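Local coordinates for glutathione S-transferase domain (Xanthobacter autotrophicus, PDB 4HZ2), which probably acts as a glutathione transferase, binding glutathione in a pocket of its thioredoxin-like N-terminal domain, at residues Met23-Met28 / His46-Val51; Gly32-Ala37 / Lys73-Val78; Leu66-Ile71 / Gly82-Glu87. One frame throughout, in Å; residues are numbered along the deposited sequence.

Contact 1 (Met23-Met28 / His46-Val51); sequences MRIYGM and HDFEWV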
loop_
_atom_site.group_PDB
_atom_site.type_symbol
_atom_site.label_atom_id
_atom_site.label_comp_id
_atom_site.label_asym_id
_atom_site.label_seq_id
_atom_site.Cartn_x
_atom_site.Cartn_y
_atom_site.Cartn_z
ATOM N N MET B 23 26.399 1.301 -2.271
ATOM C CA MET B 23 24.933 1.213 -2.405
ATOM C C MET B 23 24.458 1.375 -3.855
ATOM O O MET B 23 24.988 2.212 -4.584
ATOM C CB MET B 23 24.283 2.259 -1.502
ATOM C CG MET B 23 22.784 2.134 -1.335
ATOM S SD MET B 23 22.135 3.408 -0.232
ATOM C CE MET B 23 22.698 2.871 1.376
ATOM N N ARG B 24 23.466 0.577 -4.262
ATOM C CA ARG B 24 22.945 0.589 -5.641
ATOM C C ARG B 24 21.440 0.760 -5.633
ATOM O O ARG B 24 20.767 0.203 -4.778
ATOM C CB ARG B 24 23.275 -0.730 -6.378
ATOM C CG ARG B 24 24.636 -0.780 -7.050
ATOM C CD ARG B 24 24.992 -2.181 -7.544
ATOM N NE ARG B 24 25.646 -2.963 -6.500
ATOM C CZ ARG B 24 25.239 -4.161 -6.090
ATOM N NH1 ARG B 24 24.189 -4.740 -6.655
ATOM N NH2 ARG B 24 25.893 -4.791 -5.124
ATOM N N ILE B 25 20.897 1.551 -6.553
ATOM C CA ILE B 25 19.442 1.549 -6.777
ATOM C C ILE B 25 19.188 0.919 -8.149
ATOM O O ILE B 25 19.689 1.410 -9.179
ATOM C CB ILE B 25 18.798 2.952 -6.799
ATOM C CG1 ILE B 25 19.124 3.758 -5.546
ATOM C CG2 ILE B 25 17.275 2.865 -6.984
ATOM C CD1 ILE B 25 18.508 5.160 -5.564
ATOM N N TYR B 26 18.414 -0.161 -8.164
ATOM C CA TYR B 26 17.889 -0.701 -9.424
ATOM C C TYR B 26 16.587 0.018 -9.703
ATOM O O TYR B 26 15.662 -0.051 -8.886
ATOM C CB TYR B 26 17.643 -2.206 -9.308
ATOM C CG TYR B 26 18.930 -2.977 -9.158
ATOM C CD1 TYR B 26 19.611 -3.018 -7.935
ATOM C CD2 TYR B 26 19.473 -3.652 -10.242
ATOM C CE1 TYR B 26 20.809 -3.705 -7.816
ATOM C CE2 TYR B 26 20.659 -4.342 -10.133
ATOM C CZ TYR B 26 21.319 -4.364 -8.922
ATOM O OH TYR B 26 22.492 -5.065 -8.855
ATOM N N GLY B 27 16.523 0.708 -10.845
ATOM C CA GLY B 27 15.340 1.491 -11.171
ATOM C C GLY B 27 15.184 1.796 -12.642
ATOM O O GLY B 27 16.040 1.460 -13.457
ATOM N N MET B 28 14.066 2.438 -12.976
ATOM C CA MET B 28 13.751 2.836 -14.334
ATOM C C MET B 28 13.693 4.354 -14.357
ATOM O O MET B 28 12.974 4.959 -13.569
ATOM C CB MET B 28 12.380 2.270 -14.735
ATOM C CG MET B 28 12.345 0.760 -14.827
ATOM S SD MET B 28 10.645 0.193 -15.063
ATOM C CE MET B 28 10.872 -1.579 -14.893
ATOM N N HIS B 46 23.077 9.806 1.501
ATOM C CA HIS B 46 23.647 8.554 1.010
ATOM C C HIS B 46 24.078 8.656 -0.446
ATOM O O HIS B 46 23.278 9.044 -1.300
ATOM C CB HIS B 46 22.643 7.402 1.153
ATOM C CG HIS B 46 22.362 7.026 2.572
ATOM N ND1 HIS B 46 21.272 7.507 3.262
ATOM C CD2 HIS B 46 23.043 6.235 3.438
ATOM C CE1 HIS B 46 21.280 7.019 4.489
ATOM N NE2 HIS B 46 22.348 6.248 4.625
ATOM N N ASP B 47 25.329 8.298 -0.719
ATOM C CA ASP B 47 25.796 8.106 -2.087
ATOM C C ASP B 47 25.295 6.764 -2.615
ATOM O O ASP B 47 25.258 5.770 -1.875
ATOM C CB ASP B 47 27.325 8.127 -2.129
ATOM C CG ASP B 47 27.877 9.519 -2.328
ATOM O OD1 ASP B 47 27.126 10.391 -2.815
ATOM O OD2 ASP B 47 29.058 9.740 -2.004
ATOM N N PHE B 48 24.932 6.718 -3.892
ATOM C CA PHE B 48 24.480 5.466 -4.498
ATOM C C PHE B 48 24.833 5.420 -5.975
ATOM O O PHE B 48 25.073 6.460 -6.600
ATOM C CB PHE B 48 22.965 5.266 -4.330
ATOM C CG PHE B 48 22.139 6.406 -4.862
ATOM C CD1 PHE B 48 21.843 7.510 -4.068
ATOM C CD2 PHE B 48 21.679 6.392 -6.171
ATOM C CE1 PHE B 48 21.090 8.568 -4.568
ATOM C CE2 PHE B 48 20.940 7.452 -6.675
ATOM C CZ PHE B 48 20.640 8.537 -5.872
ATOM N N GLU B 49 24.888 4.206 -6.512
ATOM C CA GLU B 49 25.036 3.983 -7.939
ATOM C C GLU B 49 23.677 3.582 -8.509
ATOM O O GLU B 49 22.991 2.722 -7.954
ATOM C CB GLU B 49 26.059 2.870 -8.174
ATOM C CG GLU B 49 26.004 2.217 -9.545
ATOM C CD GLU B 49 27.021 1.089 -9.698
ATOM O OE1 GLU B 49 27.925 0.970 -8.837
ATOM O OE2 GLU B 49 26.922 0.323 -10.686
ATOM N N TRP B 50 23.292 4.203 -9.621
ATOM C CA TRP B 50 22.071 3.852 -10.324
ATOM C C TRP B 50 22.309 2.738 -11.351
ATOM O O TRP B 50 23.271 2.798 -12.137
ATOM C CB TRP B 50 21.540 5.093 -11.035
ATOM C CG TRP B 50 20.270 4.890 -11.794
ATOM C CD1 TRP B 50 20.141 4.527 -13.100
ATOM C CD2 TRP B 50 18.942 5.057 -11.287
ATOM N NE1 TRP B 50 18.813 4.447 -13.440
ATOM C CE2 TRP B 50 18.055 4.770 -12.345
ATOM C CE3 TRP B 50 18.416 5.414 -10.037
ATOM C CZ2 TRP B 50 16.671 4.840 -12.198
ATOM C CZ3 TRP B 50 17.028 5.489 -9.897
ATOM C CH2 TRP B 50 16.180 5.200 -10.970
ATOM N N VAL B 51 21.428 1.734 -11.326
ATOM C CA VAL B 51 21.445 0.631 -12.277
ATOM C C VAL B 51 20.131 0.628 -13.052
ATOM O O VAL B 51 19.081 0.222 -12.529
ATOM C CB VAL B 51 21.620 -0.728 -11.577
ATOM C CG1 VAL B 51 21.769 -1.843 -12.614
ATOM C CG2 VAL B 51 22.815 -0.688 -10.637
#

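Contact 2 (Gly32-Ala37 / Lys73-Val78); sequences GNCWKA and KVPVVV. With GSH (glutathione), chain F.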
loop_
_atom_site.group_PDB
_atom_site.type_symbol
_atom_site.label_atom_id
_atom_site.label_comp_id
_atom_site.label_asym_id
_atom_site.label_seq_id
_atom_site.Cartn_x
_atom_site.Cartn_y
_atom_site.Cartn_z
ATOM N N GLY B 32 8.213 7.277 -10.918
ATOM C CA GLY B 32 7.973 7.987 -9.668
ATOM C C GLY B 32 8.342 7.142 -8.468
ATOM O O GLY B 32 8.852 7.672 -7.471
ATOM N N ASN B 33 8.061 5.840 -8.530
ATOM C CA ASN B 33 8.423 4.964 -7.390
ATOM C C ASN B 33 9.935 4.915 -7.199
ATOM O O ASN B 33 10.416 4.912 -6.059
ATOM C CB ASN B 33 7.827 3.561 -7.529
ATOM C CG ASN B 33 6.312 3.568 -7.361
ATOM O OD1 ASN B 33 5.781 4.236 -6.463
ATOM N ND2 ASN B 33 5.600 2.852 -8.243
ATOM N N CYS B 34 10.678 4.920 -8.303
ATOM C CA CYS B 34 12.138 4.917 -8.230
ATOM C C CYS B 34 12.653 6.278 -7.774
ATOM O O CYS B 34 13.613 6.346 -7.002
ATOM C CB CYS B 34 12.718 4.522 -9.592
ATOM S SG CYS B 34 12.279 2.790 -9.993
ATOM N N TRP B 35 11.995 7.357 -8.218
ATOM C CA TRP B 35 12.313 8.687 -7.729
ATOM C C TRP B 35 12.245 8.748 -6.180
ATOM O O TRP B 35 13.080 9.420 -5.548
ATOM C CB TRP B 35 11.400 9.752 -8.386
ATOM C CG TRP B 35 11.534 11.121 -7.819
ATOM C CD1 TRP B 35 12.328 12.149 -8.289
ATOM C CD2 TRP B 35 10.839 11.644 -6.675
ATOM N NE1 TRP B 35 12.178 13.265 -7.489
ATOM C CE2 TRP B 35 11.262 12.983 -6.501
ATOM C CE3 TRP B 35 9.912 11.101 -5.767
ATOM C CZ2 TRP B 35 10.781 13.789 -5.464
ATOM C CZ3 TRP B 35 9.433 11.908 -4.734
ATOM C CH2 TRP B 35 9.867 13.239 -4.597
ATOM N N LYS B 36 11.244 8.089 -5.568
ATOM C CA LYS B 36 11.112 8.116 -4.098
ATOM C C LYS B 36 12.414 7.642 -3.460
ATOM O O LYS B 36 12.900 8.240 -2.490
ATOM C CB LYS B 36 9.993 7.204 -3.581
ATOM C CG LYS B 36 8.580 7.642 -4.008
ATOM C CD LYS B 36 7.583 6.525 -3.749
ATOM C CE LYS B 36 6.178 6.797 -4.247
ATOM N NZ LYS B 36 5.304 5.609 -4.000
ATOM N N ALA B 37 12.937 6.539 -3.997
ATOM C CA ALA B 37 14.131 5.928 -3.420
ATOM C C ALA B 37 15.333 6.861 -3.601
ATOM O O ALA B 37 16.061 7.134 -2.633
ATOM C CB ALA B 37 14.434 4.546 -4.024
ATOM N N LYS B 73 9.751 -6.222 -8.973
ATOM C CA LYS B 73 9.482 -4.810 -9.217
ATOM C C LYS B 73 10.654 -3.936 -8.792
ATOM O O LYS B 73 11.361 -4.260 -7.835
ATOM C CB LYS B 73 8.246 -4.391 -8.440
ATOM C CG LYS B 73 6.943 -5.003 -8.956
ATOM C CD LYS B 73 5.769 -4.484 -8.139
ATOM C CE LYS B 73 4.488 -5.252 -8.436
ATOM N NZ LYS B 73 4.108 -5.207 -9.873
ATOM N N VAL B 74 10.846 -2.821 -9.488
ATOM C CA VAL B 74 11.738 -1.772 -9.019
ATOM C C VAL B 74 10.912 -0.670 -8.316
ATOM O O VAL B 74 9.708 -0.503 -8.590
ATOM C CB VAL B 74 12.588 -1.175 -10.169
ATOM C CG1 VAL B 74 13.563 -2.211 -10.718
ATOM C CG2 VAL B 74 11.706 -0.634 -11.286
ATOM N N PRO B 75 11.542 0.111 -7.419
ATOM C CA PRO B 75 12.959 0.139 -7.051
ATOM C C PRO B 75 13.371 -0.968 -6.109
ATOM O O PRO B 75 12.572 -1.457 -5.300
ATOM C CB PRO B 75 13.103 1.479 -6.322
ATOM C CG PRO B 75 11.722 1.723 -5.736
ATOM C CD PRO B 75 10.798 1.247 -6.825
ATOM N N VAL B 76 14.643 -1.339 -6.208
ATOM C CA VAL B 76 15.285 -2.169 -5.217
ATOM C C VAL B 76 16.549 -1.407 -4.854
ATOM O O VAL B 76 17.244 -0.889 -5.725
ATOM C CB VAL B 76 15.628 -3.573 -5.777
ATOM C CG1 VAL B 76 16.582 -4.282 -4.853
ATOM C CG2 VAL B 76 14.360 -4.399 -5.970
ATOM N N VAL B 77 16.804 -1.272 -3.566
ATOM C CA VAL B 77 18.034 -0.653 -3.089
ATOM C C VAL B 77 18.907 -1.755 -2.476
ATOM O O VAL B 77 18.459 -2.486 -1.599
ATOM C CB VAL B 77 17.737 0.436 -2.040
ATOM C CG1 VAL B 77 19.031 0.979 -1.420
ATOM C CG2 VAL B 77 16.882 1.551 -2.659
ATOM N N VAL B 78 20.152 -1.870 -2.931
ATOM C CA VAL B 78 21.042 -2.878 -2.390
ATOM C C VAL B 78 22.165 -2.186 -1.619
ATOM O O VAL B 78 22.861 -1.329 -2.162
ATOM C CB VAL B 78 21.625 -3.796 -3.488
ATOM C CG1 VAL B 78 22.511 -4.860 -2.854
ATOM C CG2 VAL B 78 20.503 -4.439 -4.303
HETATM N N1 GSH F . 4.451 -1.368 -4.587
HETATM C CA1 GSH F . 5.645 -1.148 -5.477
HETATM C C1 GSH F . 6.478 0.019 -4.997
HETATM O O11 GSH F . 7.736 -0.080 -5.025
HETATM O O12 GSH F . 5.883 1.072 -4.595
HETATM C CB1 GSH F . 5.237 -0.901 -6.927
HETATM C CG1 GSH F . 6.491 -0.700 -7.753
HETATM C CD1 GSH F . 6.230 -0.857 -9.234
HETATM O OE1 GSH F . 5.076 -0.936 -9.661
HETATM N N2 GSH F . 7.327 -0.880 -10.015
HETATM C CA2 GSH F . 7.224 -0.965 -11.472
HETATM C C2 GSH F . 7.818 -2.254 -11.975
HETATM O O2 GSH F . 8.879 -2.695 -11.488
HETATM C CB2 GSH F . 7.788 0.336 -12.110
HETATM S SG2 GSH F . 7.124 1.925 -11.436
HETATM N N3 GSH F . 7.165 -2.899 -12.949
HETATM C CA3 GSH F . 7.018 -4.353 -12.958
HETATM C C3 GSH F . 7.742 -5.064 -14.081
HETATM O O31 GSH F . 7.781 -6.318 -14.066
HETATM O O32 GSH F . 8.273 -4.381 -14.984
#

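Contact 3 (Leu66-Ile71 / Gly82-Glu87); sequences LALNAI and GTALRE. With GSH (glutathione), chain F.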
loop_
_atom_site.group_PDB
_atom_site.type_symbol
_atom_site.label_atom_id
_atom_site.label_comp_id
_atom_site.label_asym_id
_atom_site.label_seq_id
_atom_site.Cartn_x
_atom_site.Cartn_y
_atom_site.Cartn_z
ATOM N N LEU B 66 15.112 -11.387 -9.790
ATOM C CA LEU B 66 14.119 -12.027 -8.920
ATOM C C LEU B 66 14.798 -12.551 -7.653
ATOM O O LEU B 66 14.172 -12.662 -6.605
ATOM C CB LEU B 66 13.337 -13.141 -9.651
ATOM C CG LEU B 66 12.348 -12.684 -10.730
ATOM C CD1 LEU B 66 11.899 -13.841 -11.633
ATOM C CD2 LEU B 66 11.145 -11.977 -10.090
ATOM N N ALA B 67 16.089 -12.863 -7.761
ATOM C CA ALA B 67 16.900 -13.243 -6.598
ATOM C C ALA B 67 17.020 -12.073 -5.614
ATOM O O ALA B 67 17.088 -12.290 -4.399
ATOM C CB ALA B 67 18.279 -13.765 -7.026
ATOM N N LEU B 68 17.034 -10.838 -6.130
ATOM C CA LEU B 68 17.021 -9.641 -5.263
ATOM C C LEU B 68 15.617 -9.349 -4.707
ATOM O O LEU B 68 15.450 -8.990 -3.527
ATOM C CB LEU B 68 17.548 -8.400 -6.008
ATOM C CG LEU B 68 18.997 -8.483 -6.495
ATOM C CD1 LEU B 68 19.350 -7.290 -7.373
ATOM C CD2 LEU B 68 19.943 -8.595 -5.302
ATOM N N ASN B 69 14.608 -9.475 -5.560
ATOM C CA ASN B 69 13.245 -9.145 -5.158
ATOM C C ASN B 69 12.277 -10.101 -5.859
ATOM O O ASN B 69 12.033 -9.969 -7.061
ATOM C CB ASN B 69 12.924 -7.681 -5.493
ATOM C CG ASN B 69 11.492 -7.318 -5.128
ATOM O OD1 ASN B 69 10.859 -8.036 -4.346
ATOM N ND2 ASN B 69 10.967 -6.229 -5.703
ATOM N N ALA B 70 11.741 -11.079 -5.113
ATOM C CA ALA B 70 10.840 -12.086 -5.684
ATOM C C ALA B 70 9.579 -11.463 -6.306
ATOM O O ALA B 70 8.963 -12.057 -7.185
ATOM C CB ALA B 70 10.466 -13.147 -4.639
ATOM N N ILE B 71 9.205 -10.273 -5.844
ATOM C CA ILE B 71 8.054 -9.548 -6.386
ATOM C C ILE B 71 8.320 -9.107 -7.845
ATOM O O ILE B 71 7.391 -8.913 -8.637
ATOM C CB ILE B 71 7.672 -8.331 -5.481
ATOM C CG1 ILE B 71 7.387 -8.794 -4.036
ATOM C CG2 ILE B 71 6.424 -7.632 -5.995
ATOM C CD1 ILE B 71 7.346 -7.699 -2.972
ATOM N N GLY B 82 25.163 -6.112 0.751
ATOM C CA GLY B 82 24.353 -7.059 -0.040
ATOM C C GLY B 82 22.857 -7.161 0.242
ATOM O O GLY B 82 22.123 -7.775 -0.529
ATOM N N THR B 83 22.420 -6.608 1.369
ATOM C CA THR B 83 20.997 -6.539 1.724
ATOM C C THR B 83 20.168 -5.822 0.667
ATOM O O THR B 83 20.482 -4.674 0.286
ATOM C CB THR B 83 20.804 -5.804 3.062
ATOM O OG1 THR B 83 21.616 -6.424 4.059
ATOM C CG2 THR B 83 19.348 -5.844 3.510
ATOM N N ALA B 84 19.106 -6.487 0.202
ATOM C CA ALA B 84 18.230 -5.908 -0.812
ATOM C C ALA B 84 16.923 -5.427 -0.198
ATOM O O ALA B 84 16.185 -6.208 0.397
ATOM C CB ALA B 84 17.948 -6.917 -1.915
ATOM N N LEU B 85 16.658 -4.134 -0.365
ATOM C CA LEU B 85 15.454 -3.491 0.139
ATOM C C LEU B 85 14.521 -3.231 -1.043
ATOM O O LEU B 85 14.956 -2.851 -2.126
ATOM C CB LEU B 85 15.807 -2.167 0.838
ATOM C CG LEU B 85 16.784 -2.254 2.035
ATOM C CD1 LEU B 85 17.049 -0.870 2.621
ATOM C CD2 LEU B 85 16.300 -3.206 3.128
ATOM N N ARG B 86 13.229 -3.443 -0.836
ATOM C CA ARG B 86 12.251 -3.279 -1.903
ATOM C C ARG B 86 11.030 -2.524 -1.385
ATOM O O ARG B 86 10.933 -2.241 -0.166
ATOM C CB ARG B 86 11.803 -4.647 -2.352
ATOM C CG ARG B 86 11.339 -5.459 -1.158
ATOM C CD ARG B 86 10.809 -6.804 -1.549
ATOM N NE ARG B 86 10.445 -7.603 -0.375
ATOM C CZ ARG B 86 10.029 -8.865 -0.453
ATOM N NH1 ARG B 86 9.913 -9.423 -1.652
ATOM N NH2 ARG B 86 9.705 -9.552 0.652
ATOM N N GLU B 87 10.097 -2.210 -2.302
ATOM C CA GLU B 87 8.877 -1.429 -1.996
ATOM C C GLU B 87 9.215 0.028 -1.706
ATOM O O GLU B 87 9.715 0.379 -0.628
ATOM C CB GLU B 87 8.027 -2.039 -0.862
ATOM C CG GLU B 87 7.381 -3.356 -1.253
ATOM C CD GLU B 87 6.391 -3.158 -2.391
ATOM O OE1 GLU B 87 5.688 -2.102 -2.384
ATOM O OE2 GLU B 87 6.306 -4.036 -3.280
HETATM N N1 GSH F . 4.451 -1.368 -4.587
HETATM C CA1 GSH F . 5.645 -1.148 -5.477
HETATM C C1 GSH F . 6.478 0.019 -4.997
HETATM O O11 GSH F . 7.736 -0.080 -5.025
HETATM O O12 GSH F . 5.883 1.072 -4.595
HETATM C CB1 GSH F . 5.237 -0.901 -6.927
HETATM C CG1 GSH F . 6.491 -0.700 -7.753
HETATM C CD1 GSH F . 6.230 -0.857 -9.234
HETATM O OE1 GSH F . 5.076 -0.936 -9.661
HETATM N N2 GSH F . 7.327 -0.880 -10.015
HETATM C CA2 GSH F . 7.224 -0.965 -11.472
HETATM C C2 GSH F . 7.818 -2.254 -11.975
HETATM O O2 GSH F . 8.879 -2.695 -11.488
HETATM C CB2 GSH F . 7.788 0.336 -12.110
HETATM S SG2 GSH F . 7.124 1.925 -11.436
HETATM N N3 GSH F . 7.165 -2.899 -12.949
HETATM C CA3 GSH F . 7.018 -4.353 -12.958
HETATM C C3 GSH F . 7.742 -5.064 -14.081
HETATM O O31 GSH F . 7.781 -6.318 -14.066
HETATM O O32 GSH F . 8.273 -4.381 -14.984
HETATM O O HOH W 1 14.228 -7.465 -1.622
HETATM O O HOH W 2 8.737 -4.721 -4.651
#

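Contact 1 (Met23-Met28 / His46-Val51)
The beta-alpha-beta unit that opens the thioredoxin-like N-terminal domain is closed here by parallel pairing, with R24 beside E49, I25 beside W50 and Y26 beside V51. The short strand axes approach to 4.6 Å and run 26° apart. I25, E49 and V51 each spend both backbone N-H and C=O on the partner: M23 O takes E49 N, E49 O takes I25 N, I25 O takes V51 N at 2.8 Å, and the series ends in a longer bond from G27 N to V51 O at 3.1 Å. The outer backbone edge of R24 and Y26 pairs instead with strand 76-78.

On the side facing helix 32-43, I25 splits its branches between two aromatic rings. Its CD1 sits over one face of F48, 3.7 Å from the ring centroid; F48 meets it by holding CG between its backbone N and carbonyl carbon (chi1 55°). The other branch of I25 meets W50, CG2 lying 3.9 Å from CZ3. L41 of the helix touches both I25 and F48. The W50 side chain, with CG opposite its own N (chi1 -179°), carries the indole across to G27, where G27 N lies over one face of the ring and W50 CZ2 comes within 3.4 Å of G27 C. G27 has no side chain, and the six-membered ring fills the place where one would begin. W50 NE1 donates to E52 OE1. An alanine in place of W50 would probably open a gap over the G27 backbone, remove the aromatic surface against I25 CG2 and leave the E52 carboxylate without this donor.

On the opposite face of the sheet, V51 and Y26 stand side by side. V51 CG2 packs against R24 CG, while V51 CB rests over one face of the tyrosine, 4.2 Å from the Y26 ring centroid.

Contact 2 (Gly32-Ala37 / Lys73-Val78)
P75 lays its ring against the first turn of helix 32-43, with CG 3.5 Å from N33 O and CD 3.8 Å from N33 CB. Next to it C34 turns SG opposite its carbonyl carbon (chi1 -66°), which brings the sulfur against the V74-P75 junction, 3.7 Å from V74 CG2. That methyl also leans on the glutathione carbonyl O2, so one methyl touches both the helix and the ligand. One turn on, A37 CB touches both P75 CB and V77 CG2, the latter at 4.1 Å, and I91 of helix 88-96 packs against A37 and V77 as well.

N33 is tied at both ends of its amide. OD1 accepts K36 NZ at 2.9 Å, and this ammonium also forms a salt bridge with E119; ND2 bonds to E124. The amide is thereby fixed in rotation beside the ligand, where N33 ND2 passes 3.7 Å from the glutathione sulfur SG2 in simple proximity.

The peptide bond before P75 is cis, and V74 turns its backbone to the tripeptide. V74 N donates to glutathione O2, and glutathione N2 donates to V74 O, each bond 2.8 Å long, gripping the cysteinyl unit as a strand edge would. A cis-proline packed on the first helix, with the preceding residue pairing with the cysteinyl unit of glutathione, is the hallmark of the GST glutathione site.

Contact 3 (Leu66-Ile71 / Gly82-Glu87)
L68 meets A84 mainly through its backbone: L68 O lies 3.6 Å from A84 CB, and a water donates to both L68 O and A84 O. N69 comes next and carries the contact. With CG swung opposite its backbone N (chi1 178°), its amide crosses R86 at about a right angle. OD1 takes R86 NH1 at 3.2 Å in a nearly straight bond (170°) lying in the guanidinium plane, and from the opposite face of the amide it takes I71 N, also at 3.2 Å, forming an Asx turn. N69 ND2 donates to K73 O and to a second water, which passes the link on to E87 OE2.

I71 ends the segment with CD1 wedged between the two charged side chains, 3.4 Å from R86 NH1 and 3.8 Å from E87 OE2. R86 reaches on to the second subunit, pairing NE with E114 and its cation with W115 of that chain.

E87 OE1 accepts the glutathione amino nitrogen N1 at 2.6 Å. An acidic residue with positive phi (70°) at the N-cap of helix 88-96, followed by S88, is the gamma-glutamyl-binding corner of the GST fold, here built beside the dimer interface.

From the N terminus, strand 24-27 leads through helix 32-43 to strand 49-52, and contact 1 closes that beta-alpha-beta loop. Contact 2 opens inside it, from the first turn of the same helix, and closes far later at the 73-78 segment, so the two cross. Contact 3 starts from segment 66-71, before contact 2 has closed, and finishes at strand 84-86: it crosses contact 2 but follows contact 1 in series. All three reach one sheet, of order 49-52, 24-27, 76-78, 84-86, in which Y26 N pairs with V76 O and L85 N with V77 O. Contacts 2 and 3 both reach the same glutathione.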